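Hypothetical protein (Parabacteroides merdae, PDB 4OO3) is of unknown function but is probably an NAD(P)-dependent oxidoreductase, with a Rossmann-type domain and a C-terminal domain built on a large mixed sheet. Local coordinates at residues I15-G20 and E81-E86; E103-T108 and V115-P120; G323-L328 and A353-D358; A361-V366 and P371-N376; G176-P181 and V291-G296. All coordinates share one frame; numbering follows the deposited sequence.

Contact 1: residues I15-G20 and E81-E86; sequences ITLDPG and EKMLAE
Met83, modelled as selenomethionine, reaches from its helix to Leu17 and Ile15 on strand 14-17. It is the helix residue that makes the whole contact. Its CE methyl makes the closest touches. CE lies 3.4 Å from Leu17 CD2, tighter than usual for two methyl carbons, and 3.7 Å from Leu17 CD1. The methyl therefore sits against both branches of the leucine fork, and the two side chains run at about a right angle to each other.

Nearer its root, Met83 meets Ile15. Met83 CG is 3.7 Å from Ile15 CG2, and Met83 SE is 4.1 Å from Ile15 CD1. The isoleucine thus flanks the middle of the chain, while the leucine takes its end. Met83 CG is anti to the backbone N (chi1 -166°). The chain then bends twice, with chi2 at -102° and chi3 at -95°, which folds CE back toward Ile15 CG2 and onto Leu17. No hydrogen bond crosses the contact. All three touching residues are buried.

This is the helix-on-sheet packing of a Rossmann-type fold. Strand 14-17 runs between parallel strands 38-43 and 91-94, and Ile15 bonds through its backbone to Val91 and Ile93. Tyr42 of strand 38-43 touches both Ile15 and Met83. Helix 98-110 lies alongside, with Thr108 against Met83 and Tyr104 against Leu17.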
# COMPACT_ATOMS: atom_id res chain seq x y z
N ILE A 15 20.94 0.16 2.97
CA ILE A 15 21.29 -0.81 1.96
C ILE A 15 20.10 -0.89 1.02
O ILE A 15 18.98 -1.04 1.46
CB ILE A 15 21.49 -2.21 2.55
CG1 ILE A 15 22.60 -2.21 3.60
CG2 ILE A 15 21.78 -3.21 1.43
CD1 ILE A 15 22.66 -3.46 4.44
N THR A 16 20.34 -0.81 -0.28
CA THR A 16 19.26 -0.99 -1.22
C THR A 16 19.49 -2.31 -1.93
O THR A 16 20.47 -2.47 -2.64
CB THR A 16 19.20 0.18 -2.21
OG1 THR A 16 19.21 1.41 -1.46
CG2 THR A 16 17.93 0.10 -3.05
N LEU A 17 18.58 -3.26 -1.72
CA LEU A 17 18.76 -4.62 -2.21
C LEU A 17 17.83 -4.91 -3.38
O LEU A 17 16.61 -4.89 -3.23
CB LEU A 17 18.49 -5.61 -1.09
CG LEU A 17 18.63 -7.09 -1.46
CD1 LEU A 17 20.06 -7.44 -1.85
CD2 LEU A 17 18.16 -7.92 -0.29
N ASP A 18 18.43 -5.18 -4.54
CA ASP A 18 17.71 -5.54 -5.75
C ASP A 18 16.49 -4.64 -5.99
O ASP A 18 15.37 -5.12 -6.04
CB ASP A 18 17.31 -7.01 -5.69
CG ASP A 18 16.78 -7.54 -7.02
OD1 ASP A 18 17.08 -6.95 -8.07
OD2 ASP A 18 16.06 -8.56 -7.00
N PRO A 19 16.72 -3.32 -6.13
CA PRO A 19 15.62 -2.40 -6.35
C PRO A 19 15.03 -2.59 -7.73
O PRO A 19 15.77 -2.75 -8.70
CB PRO A 19 16.28 -1.03 -6.24
CG PRO A 19 17.68 -1.26 -6.68
CD PRO A 19 18.03 -2.64 -6.18
N GLY A 20 13.70 -2.62 -7.81
CA GLY A 20 13.02 -2.80 -9.09
C GLY A 20 11.73 -2.02 -9.22
O GLY A 20 10.97 -2.25 -10.15
N GLU A 81 24.67 -12.56 -1.48
CA GLU A 81 25.81 -13.14 -0.79
C GLU A 81 26.82 -12.06 -0.36
O GLU A 81 27.31 -12.10 0.77
CB GLU A 81 26.44 -14.20 -1.71
CG GLU A 81 27.71 -14.87 -1.24
CD GLU A 81 28.21 -15.89 -2.25
OE1 GLU A 81 27.46 -16.84 -2.55
OE2 GLU A 81 29.34 -15.74 -2.76
N LYS A 82 27.09 -11.09 -1.24
CA LYS A 82 28.02 -9.98 -0.93
C LYS A 82 27.48 -9.03 0.13
O LYS A 82 28.20 -8.61 1.02
CB LYS A 82 28.39 -9.17 -2.19
CG LYS A 82 29.58 -9.72 -2.96
CD LYS A 82 30.89 -9.42 -2.26
CE LYS A 82 32.04 -10.24 -2.83
NZ LYS A 82 32.38 -9.83 -4.23
N MSE A 83 26.20 -8.68 0.01
CA MSE A 83 25.56 -7.81 0.99
C MSE A 83 25.65 -8.39 2.38
O MSE A 83 26.02 -7.70 3.33
CB MSE A 83 24.09 -7.63 0.62
CG MSE A 83 23.47 -6.47 1.39
SE MSE A 83 22.38 -7.19 2.86
CE MSE A 83 20.75 -7.11 1.78
N LEU A 84 25.31 -9.67 2.50
CA LEU A 84 25.30 -10.33 3.80
C LEU A 84 26.71 -10.44 4.35
O LEU A 84 26.91 -10.31 5.55
CB LEU A 84 24.65 -11.71 3.69
CG LEU A 84 23.16 -11.68 3.36
CD1 LEU A 84 22.65 -13.06 2.97
CD2 LEU A 84 22.36 -11.12 4.52
N ALA A 85 27.69 -10.66 3.46
CA ALA A 85 29.09 -10.78 3.86
C ALA A 85 29.69 -9.47 4.33
O ALA A 85 30.46 -9.44 5.29
CB ALA A 85 29.91 -11.31 2.69
N GLU A 86 29.35 -8.38 3.65
CA GLU A 86 29.95 -7.09 3.94
C GLU A 86 29.26 -6.38 5.09
O GLU A 86 29.91 -5.62 5.80
CB GLU A 86 29.96 -6.23 2.67
CG GLU A 86 30.87 -6.82 1.60
CD GLU A 86 30.99 -5.97 0.35
OE1 GLU A 86 30.19 -5.02 0.14
OE2 GLU A 86 31.91 -6.26 -0.44

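Contact 2: residues E103-T108 and V115-P120; sequences EYIKKT and VLSDKP
Val115 presents both its methyls to helix 98-110. CG2 meets Thr108 CG2 at 3.8 Å, and CG1 meets Ile105 CG1 at 4.1 Å. Farther along the strand, Ile105 CD1 rests on Ser117, 3.9 Å from both CB and OG. All four residues are buried. Ile105 gets there by extension, since its chi2 of 174° carries CD1 away from the helix and over the serine. Ser117 OG donates to Asp118 O in the carbonyl plane, on a lone pair, at 2.7 Å. Lys101 NZ also bonds to Ser117 OG.

The helix and strand belong to one beta-alpha-beta unit of the Rossmann-type domain, formed by strand 91-94, helix 98-110 and strand 114-117. Their short axes run nearly antiparallel, at 167°, and 10.0 Å apart.

Thr108 OG1 bonds back to its own helix, donating to Tyr104 O at 2.8 Å from the face of that carbonyl opposite the one used by Thr108 N. An alanine here would remove OG1 and CG2, and is likely to open a gap beside Val115 CG2 and leave Tyr104 O with one donor fewer.

The outer side is looser. Glu103, Lys106 and Lys107 are partly exposed and do not touch the strand.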
# COMPACT_ATOMS: atom_id res chain seq x y z
N GLU A 103 12.26 -14.07 1.01
CA GLU A 103 13.54 -14.72 1.29
C GLU A 103 14.63 -13.68 1.58
O GLU A 103 15.36 -13.80 2.56
CB GLU A 103 13.95 -15.64 0.14
CG GLU A 103 15.18 -16.50 0.41
CD GLU A 103 15.07 -17.37 1.66
OE1 GLU A 103 13.98 -17.90 1.95
OE2 GLU A 103 16.10 -17.53 2.35
N TYR A 104 14.72 -12.65 0.74
CA TYR A 104 15.62 -11.52 1.00
C TYR A 104 15.42 -10.98 2.41
O TYR A 104 16.37 -10.76 3.15
CB TYR A 104 15.34 -10.35 0.06
CG TYR A 104 15.73 -10.49 -1.40
CD1 TYR A 104 16.59 -11.49 -1.84
CD2 TYR A 104 15.26 -9.57 -2.33
CE1 TYR A 104 16.95 -11.57 -3.18
CE2 TYR A 104 15.61 -9.65 -3.66
CZ TYR A 104 16.45 -10.65 -4.08
OH TYR A 104 16.79 -10.70 -5.41
N ILE A 105 14.16 -10.73 2.76
CA ILE A 105 13.83 -10.16 4.07
C ILE A 105 14.31 -11.06 5.21
O ILE A 105 14.90 -10.57 6.16
CB ILE A 105 12.31 -9.88 4.20
CG1 ILE A 105 11.93 -8.67 3.32
CG2 ILE A 105 11.93 -9.60 5.65
CD1 ILE A 105 10.44 -8.38 3.24
N LYS A 106 14.05 -12.35 5.11
CA LYS A 106 14.46 -13.28 6.16
C LYS A 106 15.97 -13.25 6.41
O LYS A 106 16.43 -13.11 7.55
CB LYS A 106 14.01 -14.71 5.84
CG LYS A 106 14.01 -15.62 7.05
CD LYS A 106 14.22 -17.08 6.68
CE LYS A 106 15.67 -17.38 6.34
NZ LYS A 106 15.97 -18.82 6.52
N LYS A 107 16.76 -13.35 5.35
CA LYS A 107 18.22 -13.43 5.47
C LYS A 107 18.80 -12.13 6.00
O LYS A 107 19.82 -12.14 6.70
CB LYS A 107 18.86 -13.78 4.14
CG LYS A 107 18.38 -15.10 3.57
CD LYS A 107 19.42 -15.74 2.67
CE LYS A 107 20.50 -16.41 3.50
NZ LYS A 107 21.60 -16.90 2.64
N THR A 108 18.16 -11.02 5.66
CA THR A 108 18.61 -9.72 6.12
C THR A 108 18.38 -9.57 7.63
O THR A 108 19.24 -9.07 8.34
CB THR A 108 17.89 -8.59 5.36
OG1 THR A 108 18.16 -8.73 3.96
CG2 THR A 108 18.38 -7.25 5.81
N VAL A 115 14.57 -3.71 8.45
CA VAL A 115 14.02 -3.75 7.09
C VAL A 115 12.77 -2.88 6.91
O VAL A 115 11.79 -3.03 7.63
CB VAL A 115 13.67 -5.20 6.68
CG1 VAL A 115 13.05 -5.25 5.29
CG2 VAL A 115 14.90 -6.08 6.75
N LEU A 116 12.83 -1.98 5.94
CA LEU A 116 11.64 -1.30 5.44
C LEU A 116 11.36 -1.86 4.04
O LEU A 116 12.15 -1.69 3.12
CB LEU A 116 11.87 0.22 5.36
CG LEU A 116 10.71 1.09 4.88
CD1 LEU A 116 9.53 1.02 5.84
CD2 LEU A 116 11.14 2.54 4.71
N SER A 117 10.23 -2.53 3.90
CA SER A 117 9.86 -3.11 2.62
C SER A 117 8.57 -2.50 2.12
O SER A 117 7.65 -2.27 2.89
CB SER A 117 9.67 -4.62 2.76
OG SER A 117 9.09 -5.17 1.59
N ASP A 118 8.51 -2.24 0.83
CA ASP A 118 7.25 -1.96 0.19
C ASP A 118 6.34 -3.20 0.30
O ASP A 118 6.81 -4.32 0.53
CB ASP A 118 7.46 -1.63 -1.29
CG ASP A 118 6.30 -0.85 -1.88
OD1 ASP A 118 5.34 -0.51 -1.14
OD2 ASP A 118 6.36 -0.56 -3.10
N LYS A 119 5.05 -2.98 0.18
CA LYS A 119 4.11 -4.09 0.02
C LYS A 119 4.26 -4.75 -1.35
O LYS A 119 4.80 -4.15 -2.28
CB LYS A 119 2.67 -3.61 0.22
CG LYS A 119 2.31 -2.29 -0.48
CD LYS A 119 1.34 -2.46 -1.64
CE LYS A 119 2.00 -3.05 -2.87
NZ LYS A 119 1.25 -2.64 -4.08
N PRO A 120 3.81 -6.02 -1.48
CA PRO A 120 3.41 -6.96 -0.45
C PRO A 120 4.60 -7.78 0.02
O PRO A 120 5.38 -8.27 -0.81
CB PRO A 120 2.41 -7.86 -1.18
CG PRO A 120 2.88 -7.86 -2.59
CD PRO A 120 3.59 -6.56 -2.84

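Contact 3: residues G323-L328 and A353-D358; sequences GSKADL and AAYEKD
The one aromatic ring here belongs to Tyr355, and it meets Ala326, the first residue of strand 326-332, and Lys325 just before it. Both approach the ring obliquely, so neither sits squarely on a face or at the rim. Ala326 CB lies by the hydroxyl end, 3.3 Å from Tyr355 OH and 4.2 Å from Tyr355 CZ. Lys325 CB comes in farther back along the ring, 4.3 Å from Tyr355 CE1. The touch on CZ is apolar, while the alanine methyl also lies against the hydroxyl oxygen. No hydrogen bond joins the two segments.

Tyr355 CG is anti to the backbone N (chi1 -178°). This holds the ring straight out from the helix and carries its hydroxyl across to the strand. There the hydroxyl finds its polar partner in the backbone, the carbonyl O of Val169 in the short helix 167-170. The oxygen is buried but satisfied, and that bond holds the hydroxyl end of the ring in place.

Lys325 CD also comes near Tyr355 CE1, at 4.4 Å. Beyond it the end of the chain leads away, and NZ stays 6.1 Å from Asp358 OD2. The two charges are opposite but not in contact, so any attraction between them is probably modest.

Residues 323-325 form the turn of a beta hairpin between strands 316-322 and 326-332. Gly323 N bonds to Ala326 O at 2.9 Å across this turn. Strand 341-346 lies on the other side of strand 326-332, and its Val344 and Ala346 also touch Tyr355. Helix 352-369 thus packs through this tyrosine on two neighbouring strands of the mixed sheet, with helix 167-170 alongside.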
# COMPACT_ATOMS: atom_id res chain seq x y z
N GLY A 323 -22.43 2.42 9.27
CA GLY A 323 -22.67 2.55 10.71
C GLY A 323 -24.16 2.55 10.97
O GLY A 323 -24.95 2.79 10.05
N SER A 324 -24.55 2.30 12.21
CA SER A 324 -25.97 2.24 12.58
C SER A 324 -26.71 3.57 12.35
O SER A 324 -27.93 3.58 12.15
CB SER A 324 -26.14 1.78 14.04
OG SER A 324 -25.55 2.70 14.94
N LYS A 325 -25.98 4.69 12.35
CA LYS A 325 -26.57 6.00 12.05
C LYS A 325 -26.32 6.47 10.63
O LYS A 325 -27.17 7.13 10.04
CB LYS A 325 -26.03 7.06 13.01
CG LYS A 325 -26.49 6.90 14.44
CD LYS A 325 -26.14 8.14 15.25
CE LYS A 325 -26.22 7.89 16.74
NZ LYS A 325 -27.61 7.65 17.18
N ALA A 326 -25.15 6.14 10.07
CA ALA A 326 -24.77 6.68 8.78
C ALA A 326 -23.75 5.84 8.04
O ALA A 326 -22.93 5.16 8.66
CB ALA A 326 -24.23 8.10 8.96
N ASP A 327 -23.81 5.92 6.71
CA ASP A 327 -22.78 5.40 5.81
C ASP A 327 -21.76 6.51 5.53
O ASP A 327 -22.14 7.63 5.18
CB ASP A 327 -23.39 4.95 4.48
CG ASP A 327 -24.36 3.79 4.63
OD1 ASP A 327 -24.29 3.07 5.64
OD2 ASP A 327 -25.20 3.61 3.72
N LEU A 328 -20.48 6.18 5.67
CA LEU A 328 -19.40 7.06 5.23
C LEU A 328 -18.92 6.57 3.87
O LEU A 328 -18.53 5.41 3.73
CB LEU A 328 -18.24 7.04 6.23
CG LEU A 328 -18.61 7.41 7.66
CD1 LEU A 328 -17.41 7.21 8.57
CD2 LEU A 328 -19.12 8.84 7.72
N ALA A 353 -33.65 15.92 11.36
CA ALA A 353 -33.50 17.23 11.99
C ALA A 353 -32.53 17.16 13.17
O ALA A 353 -31.60 17.97 13.28
CB ALA A 353 -34.85 17.76 12.44
N ALA A 354 -32.76 16.20 14.06
CA ALA A 354 -31.93 16.00 15.24
C ALA A 354 -30.53 15.48 14.89
O ALA A 354 -29.54 15.79 15.57
CB ALA A 354 -32.62 15.04 16.21
N TYR A 355 -30.44 14.68 13.83
CA TYR A 355 -29.15 14.18 13.36
C TYR A 355 -28.27 15.34 12.89
O TYR A 355 -27.08 15.37 13.18
CB TYR A 355 -29.34 13.13 12.25
CG TYR A 355 -28.03 12.56 11.76
CD1 TYR A 355 -27.24 11.77 12.60
CD2 TYR A 355 -27.56 12.81 10.48
CE1 TYR A 355 -26.03 11.26 12.17
CE2 TYR A 355 -26.36 12.30 10.04
CZ TYR A 355 -25.59 11.53 10.89
OH TYR A 355 -24.39 11.02 10.47
N GLU A 356 -28.86 16.29 12.17
CA GLU A 356 -28.11 17.43 11.64
C GLU A 356 -27.49 18.30 12.74
O GLU A 356 -26.44 18.92 12.52
CB GLU A 356 -29.00 18.27 10.72
CG GLU A 356 -28.26 19.38 10.00
CD GLU A 356 -28.96 19.86 8.73
OE1 GLU A 356 -29.96 19.24 8.32
OE2 GLU A 356 -28.49 20.86 8.15
N LYS A 357 -28.14 18.35 13.90
CA LYS A 357 -27.62 19.10 15.05
C LYS A 357 -26.47 18.36 15.74
O LYS A 357 -25.51 18.99 16.18
CB LYS A 357 -28.74 19.39 16.05
CG LYS A 357 -29.90 20.18 15.45
CD LYS A 357 -30.61 21.04 16.49
CE LYS A 357 -31.14 20.21 17.66
NZ LYS A 357 -31.94 21.04 18.60
N ASP A 358 -26.56 17.04 15.83
CA ASP A 358 -25.46 16.21 16.33
C ASP A 358 -24.27 16.34 15.39
O ASP A 358 -23.11 16.40 15.82
CB ASP A 358 -25.87 14.74 16.44
CG ASP A 358 -26.95 14.50 17.48
OD1 ASP A 358 -26.84 15.02 18.60
OD2 ASP A 358 -27.92 13.77 17.16

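Contact 4: residues A361-V366 and P371-N376; sequences ASMEKV and PGVALN
Met363, modelled as selenomethionine, packs on Leu375 and Val373. Helix 352-369 here lies on the edge strand 374-379 of the C-terminal mixed sheet, to which a short loop joins it. Met363 CG is 3.4 Å from Leu375 CD1, a tight pair, and Met363 SE is 3.9 Å from Leu375 CG. The end of the chain swings to the other partner, with Met363 CE 4.0 Å from Val373 CG1 and 3.7 Å from Val373 O. The bends at chi2 (-55°) and chi3 (-64°) let one side chain serve both. Met363 lies at about a right angle to each. Val366 adds a loose touch, its CG1 4.5 Å from Val373 CG1. A glycine in place of Leu375 would strip away the whole side chain, and would probably leave Met363 CG and SE beside a gap and freer to turn.

One shell out, Val385 of strand 382-386 touches both Val373 and Leu375, while Ile166 touches Val366. The hydroxyl of Ser367 lies within hydrogen-bonding distance of both Met363 O and Val373 O, near the point where the chain reverses. Its one proton must be shared or go to one of them. Gly372 has a phi of 88°, where a side chain would jam against the carbonyl O of Pro371.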
# COMPACT_ATOMS: atom_id res chain seq x y z
N ALA A 361 -22.58 19.78 15.85
CA ALA A 361 -21.87 19.68 17.14
C ALA A 361 -20.59 18.85 17.03
O ALA A 361 -19.55 19.22 17.60
CB ALA A 361 -22.78 19.10 18.21
N SER A 362 -20.65 17.74 16.29
CA SER A 362 -19.48 16.87 16.10
C SER A 362 -18.41 17.49 15.21
O SER A 362 -17.22 17.25 15.42
CB SER A 362 -19.90 15.53 15.49
OG SER A 362 -20.77 14.83 16.36
N MSE A 363 -18.82 18.29 14.23
CA MSE A 363 -17.87 18.88 13.28
C MSE A 363 -16.99 19.91 13.94
O MSE A 363 -15.88 20.16 13.47
CB MSE A 363 -18.58 19.49 12.08
CG MSE A 363 -19.07 18.42 11.10
SE MSE A 363 -17.64 17.22 10.48
CE MSE A 363 -16.51 18.53 9.53
N GLU A 364 -17.46 20.52 15.02
CA GLU A 364 -16.61 21.40 15.82
C GLU A 364 -15.35 20.66 16.26
O GLU A 364 -14.23 21.15 16.08
CB GLU A 364 -17.38 21.94 17.02
CG GLU A 364 -18.51 22.89 16.65
CD GLU A 364 -19.37 23.30 17.84
OE1 GLU A 364 -19.06 22.90 18.98
OE2 GLU A 364 -20.36 24.03 17.61
N LYS A 365 -15.53 19.47 16.82
CA LYS A 365 -14.43 18.60 17.23
C LYS A 365 -13.52 18.25 16.03
O LYS A 365 -12.29 18.29 16.15
CB LYS A 365 -14.98 17.36 17.95
CG LYS A 365 -14.31 16.01 17.69
CD LYS A 365 -12.95 15.87 18.38
CE LYS A 365 -12.60 14.41 18.65
NZ LYS A 365 -12.85 13.52 17.47
N VAL A 366 -14.13 17.93 14.89
CA VAL A 366 -13.39 17.53 13.68
C VAL A 366 -12.59 18.69 13.07
O VAL A 366 -11.48 18.49 12.58
CB VAL A 366 -14.35 16.95 12.61
CG1 VAL A 366 -13.62 16.63 11.32
CG2 VAL A 366 -15.05 15.71 13.15
N PRO A 371 -8.30 21.74 10.65
CA PRO A 371 -8.78 23.10 10.36
C PRO A 371 -9.23 23.28 8.92
O PRO A 371 -8.64 22.69 8.01
CB PRO A 371 -7.56 23.96 10.64
CG PRO A 371 -6.78 23.20 11.66
CD PRO A 371 -7.05 21.75 11.41
N GLY A 372 -10.27 24.08 8.72
CA GLY A 372 -10.82 24.33 7.39
C GLY A 372 -11.88 23.32 6.96
O GLY A 372 -12.71 23.62 6.11
N VAL A 373 -11.85 22.13 7.54
CA VAL A 373 -12.75 21.06 7.14
C VAL A 373 -14.17 21.35 7.64
O VAL A 373 -14.39 21.48 8.85
CB VAL A 373 -12.26 19.68 7.63
CG1 VAL A 373 -13.25 18.58 7.30
CG2 VAL A 373 -10.90 19.36 7.02
N ALA A 374 -15.11 21.45 6.71
CA ALA A 374 -16.51 21.73 7.01
C ALA A 374 -17.43 20.78 6.25
O ALA A 374 -16.96 19.94 5.47
CB ALA A 374 -16.84 23.17 6.67
N LEU A 375 -18.74 20.92 6.47
CA LEU A 375 -19.74 20.08 5.81
C LEU A 375 -20.63 20.89 4.89
O LEU A 375 -20.97 22.03 5.19
CB LEU A 375 -20.61 19.36 6.84
CG LEU A 375 -20.02 18.16 7.57
CD1 LEU A 375 -21.08 17.57 8.48
CD2 LEU A 375 -19.51 17.11 6.60
N ASN A 376 -21.00 20.28 3.77
CA ASN A 376 -21.91 20.87 2.80
C ASN A 376 -23.05 19.90 2.57
O ASN A 376 -22.82 18.79 2.11
CB ASN A 376 -21.20 21.10 1.46
CG ASN A 376 -20.50 22.44 1.38
OD1 ASN A 376 -19.27 22.51 1.30
ND2 ASN A 376 -21.28 23.52 1.37

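Contact 5: residues G176-P181 and V291-G296; sequences GSPEEP and VYKIKG
Pro178 lies across two residues of strand 282-294, Val291 and Lys293. The loop 176-181, which leads into strand 183-190, here packs on a long strand of the C-terminal mixed sheet. That strand goes on into a beta hairpin with strand 297-306, and Lys295 and Gly296 form its two-residue turn. Their backbone angles are both of the positive-phi kind and fit a type I' turn.

The proline and the lysine are set at a slant to each other. Pro178 CD is 4.2 Å from Lys293 CE, so the ring edge with CD meets the far end of the aliphatic chain. Lys293 CG is anti to the carbonyl carbon (chi1 -76°), and beyond it the chain stays extended, which brings CE level with the ring. Its charged end makes no bond to the loop. Glu179 OE2 is 7.0 Å from Lys293 NZ, too far for a salt bridge.

Val291 meets the proline from another side. Its CG1, anti to the backbone N, is 4.4 Å from Pro178 CA, so it meets the ring at its CA corner, away from the CD that faces Lys293. Ile246 of strand 243-255 touches both Pro178 and Val291. None of the touching residues is fully buried, and the contact lies at the surface.

Within the loop, Ser177 N donates to Glu180 O at 3.0 Å, and a weak bond runs from Glu180 N to Ser177 OG. A water joins the two segments at their other end, 2.9 Å from Gly176 O and 2.7 Å from Gly296 O.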
# COMPACT_ATOMS: atom_id res chain seq x y z
N GLY A 176 -23.09 -6.36 8.88
CA GLY A 176 -23.44 -6.72 7.52
C GLY A 176 -23.42 -8.23 7.35
O GLY A 176 -23.50 -8.98 8.33
N SER A 177 -23.29 -8.67 6.11
CA SER A 177 -23.31 -10.09 5.80
C SER A 177 -22.66 -10.33 4.44
O SER A 177 -22.53 -9.39 3.66
CB SER A 177 -24.76 -10.58 5.79
OG SER A 177 -25.51 -9.82 4.86
N PRO A 178 -22.26 -11.58 4.16
CA PRO A 178 -21.70 -11.89 2.84
C PRO A 178 -22.53 -11.32 1.69
O PRO A 178 -21.97 -10.84 0.71
CB PRO A 178 -21.73 -13.41 2.82
CG PRO A 178 -21.55 -13.80 4.24
CD PRO A 178 -22.32 -12.77 5.02
N GLU A 179 -23.85 -11.36 1.83
CA GLU A 179 -24.77 -10.88 0.79
C GLU A 179 -24.76 -9.35 0.70
O GLU A 179 -24.87 -8.78 -0.38
CB GLU A 179 -26.19 -11.39 1.04
CG GLU A 179 -26.29 -12.89 1.35
CD GLU A 179 -26.31 -13.19 2.85
OE1 GLU A 179 -27.27 -12.78 3.54
OE2 GLU A 179 -25.35 -13.83 3.34
N GLU A 180 -24.62 -8.68 1.85
CA GLU A 180 -24.46 -7.22 1.87
C GLU A 180 -23.41 -6.78 2.90
O GLU A 180 -23.73 -6.49 4.06
CB GLU A 180 -25.81 -6.54 2.10
CG GLU A 180 -25.88 -5.16 1.47
CD GLU A 180 -27.27 -4.56 1.55
OE1 GLU A 180 -27.59 -3.93 2.58
OE2 GLU A 180 -28.03 -4.72 0.57
N PRO A 181 -22.14 -6.74 2.48
CA PRO A 181 -21.04 -6.36 3.38
C PRO A 181 -21.21 -4.97 3.98
O PRO A 181 -21.76 -4.09 3.33
CB PRO A 181 -19.82 -6.39 2.46
CG PRO A 181 -20.18 -7.36 1.39
CD PRO A 181 -21.65 -7.17 1.17
N VAL A 291 -14.11 -11.34 -0.08
CA VAL A 291 -15.09 -11.13 0.97
C VAL A 291 -14.63 -11.92 2.19
O VAL A 291 -14.31 -13.10 2.09
CB VAL A 291 -16.51 -11.56 0.56
CG1 VAL A 291 -17.49 -11.36 1.71
CG2 VAL A 291 -16.97 -10.76 -0.64
N TYR A 292 -14.57 -11.24 3.33
CA TYR A 292 -14.13 -11.87 4.56
C TYR A 292 -14.79 -11.21 5.76
O TYR A 292 -15.25 -10.07 5.69
CB TYR A 292 -12.61 -11.77 4.69
CG TYR A 292 -12.05 -10.36 4.75
CD1 TYR A 292 -11.87 -9.61 3.59
CD2 TYR A 292 -11.69 -9.77 5.96
CE1 TYR A 292 -11.36 -8.32 3.64
CE2 TYR A 292 -11.17 -8.49 6.02
CZ TYR A 292 -11.01 -7.76 4.85
OH TYR A 292 -10.50 -6.48 4.89
N LYS A 293 -14.83 -11.95 6.86
CA LYS A 293 -15.29 -11.40 8.12
C LYS A 293 -14.09 -11.06 8.99
O LYS A 293 -13.16 -11.86 9.11
CB LYS A 293 -16.22 -12.39 8.83
CG LYS A 293 -17.60 -12.43 8.21
CD LYS A 293 -18.52 -13.42 8.87
CE LYS A 293 -19.96 -13.18 8.43
NZ LYS A 293 -20.83 -14.36 8.65
N ILE A 294 -14.11 -9.86 9.54
CA ILE A 294 -13.10 -9.41 10.48
C ILE A 294 -13.82 -9.02 11.77
O ILE A 294 -14.56 -8.04 11.80
CB ILE A 294 -12.23 -8.25 9.92
CG1 ILE A 294 -11.45 -7.57 11.05
CG2 ILE A 294 -13.08 -7.22 9.19
CD1 ILE A 294 -10.29 -6.74 10.58
N LYS A 295 -13.60 -9.81 12.82
CA LYS A 295 -14.30 -9.66 14.09
C LYS A 295 -15.81 -9.53 13.90
O LYS A 295 -16.44 -8.64 14.45
CB LYS A 295 -13.76 -8.46 14.88
CG LYS A 295 -12.25 -8.46 14.98
CD LYS A 295 -11.74 -8.06 16.35
CE LYS A 295 -11.86 -6.57 16.60
NZ LYS A 295 -12.17 -6.31 18.03
N GLY A 296 -16.36 -10.43 13.08
CA GLY A 296 -17.81 -10.50 12.87
C GLY A 296 -18.34 -9.57 11.79
O GLY A 296 -19.49 -9.71 11.38
O HOH W 1 -21.04 -10.17 9.18

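In the fold
From the N terminus, contact 1 comes first and closes a loop of 60 residues, bringing helix 79-86 back onto strand 14-17. Contact 2 follows and closes a short loop within one beta-alpha-beta unit. The two touch, and both belong to the parallel sheet of the Rossmann-type domain. Contact 5 spans the longest loop, 109 residues, and joins a surface loop to the mixed sheet. Contacts 3 and 4 come next, closing loops of 24 and four residues, and share helix 352-369, which they fix to different strands of that same sheet. All five stand in series, with none nested or crossed. Contacts 1 and 3, in the two domains, have centres about 53 Å apart.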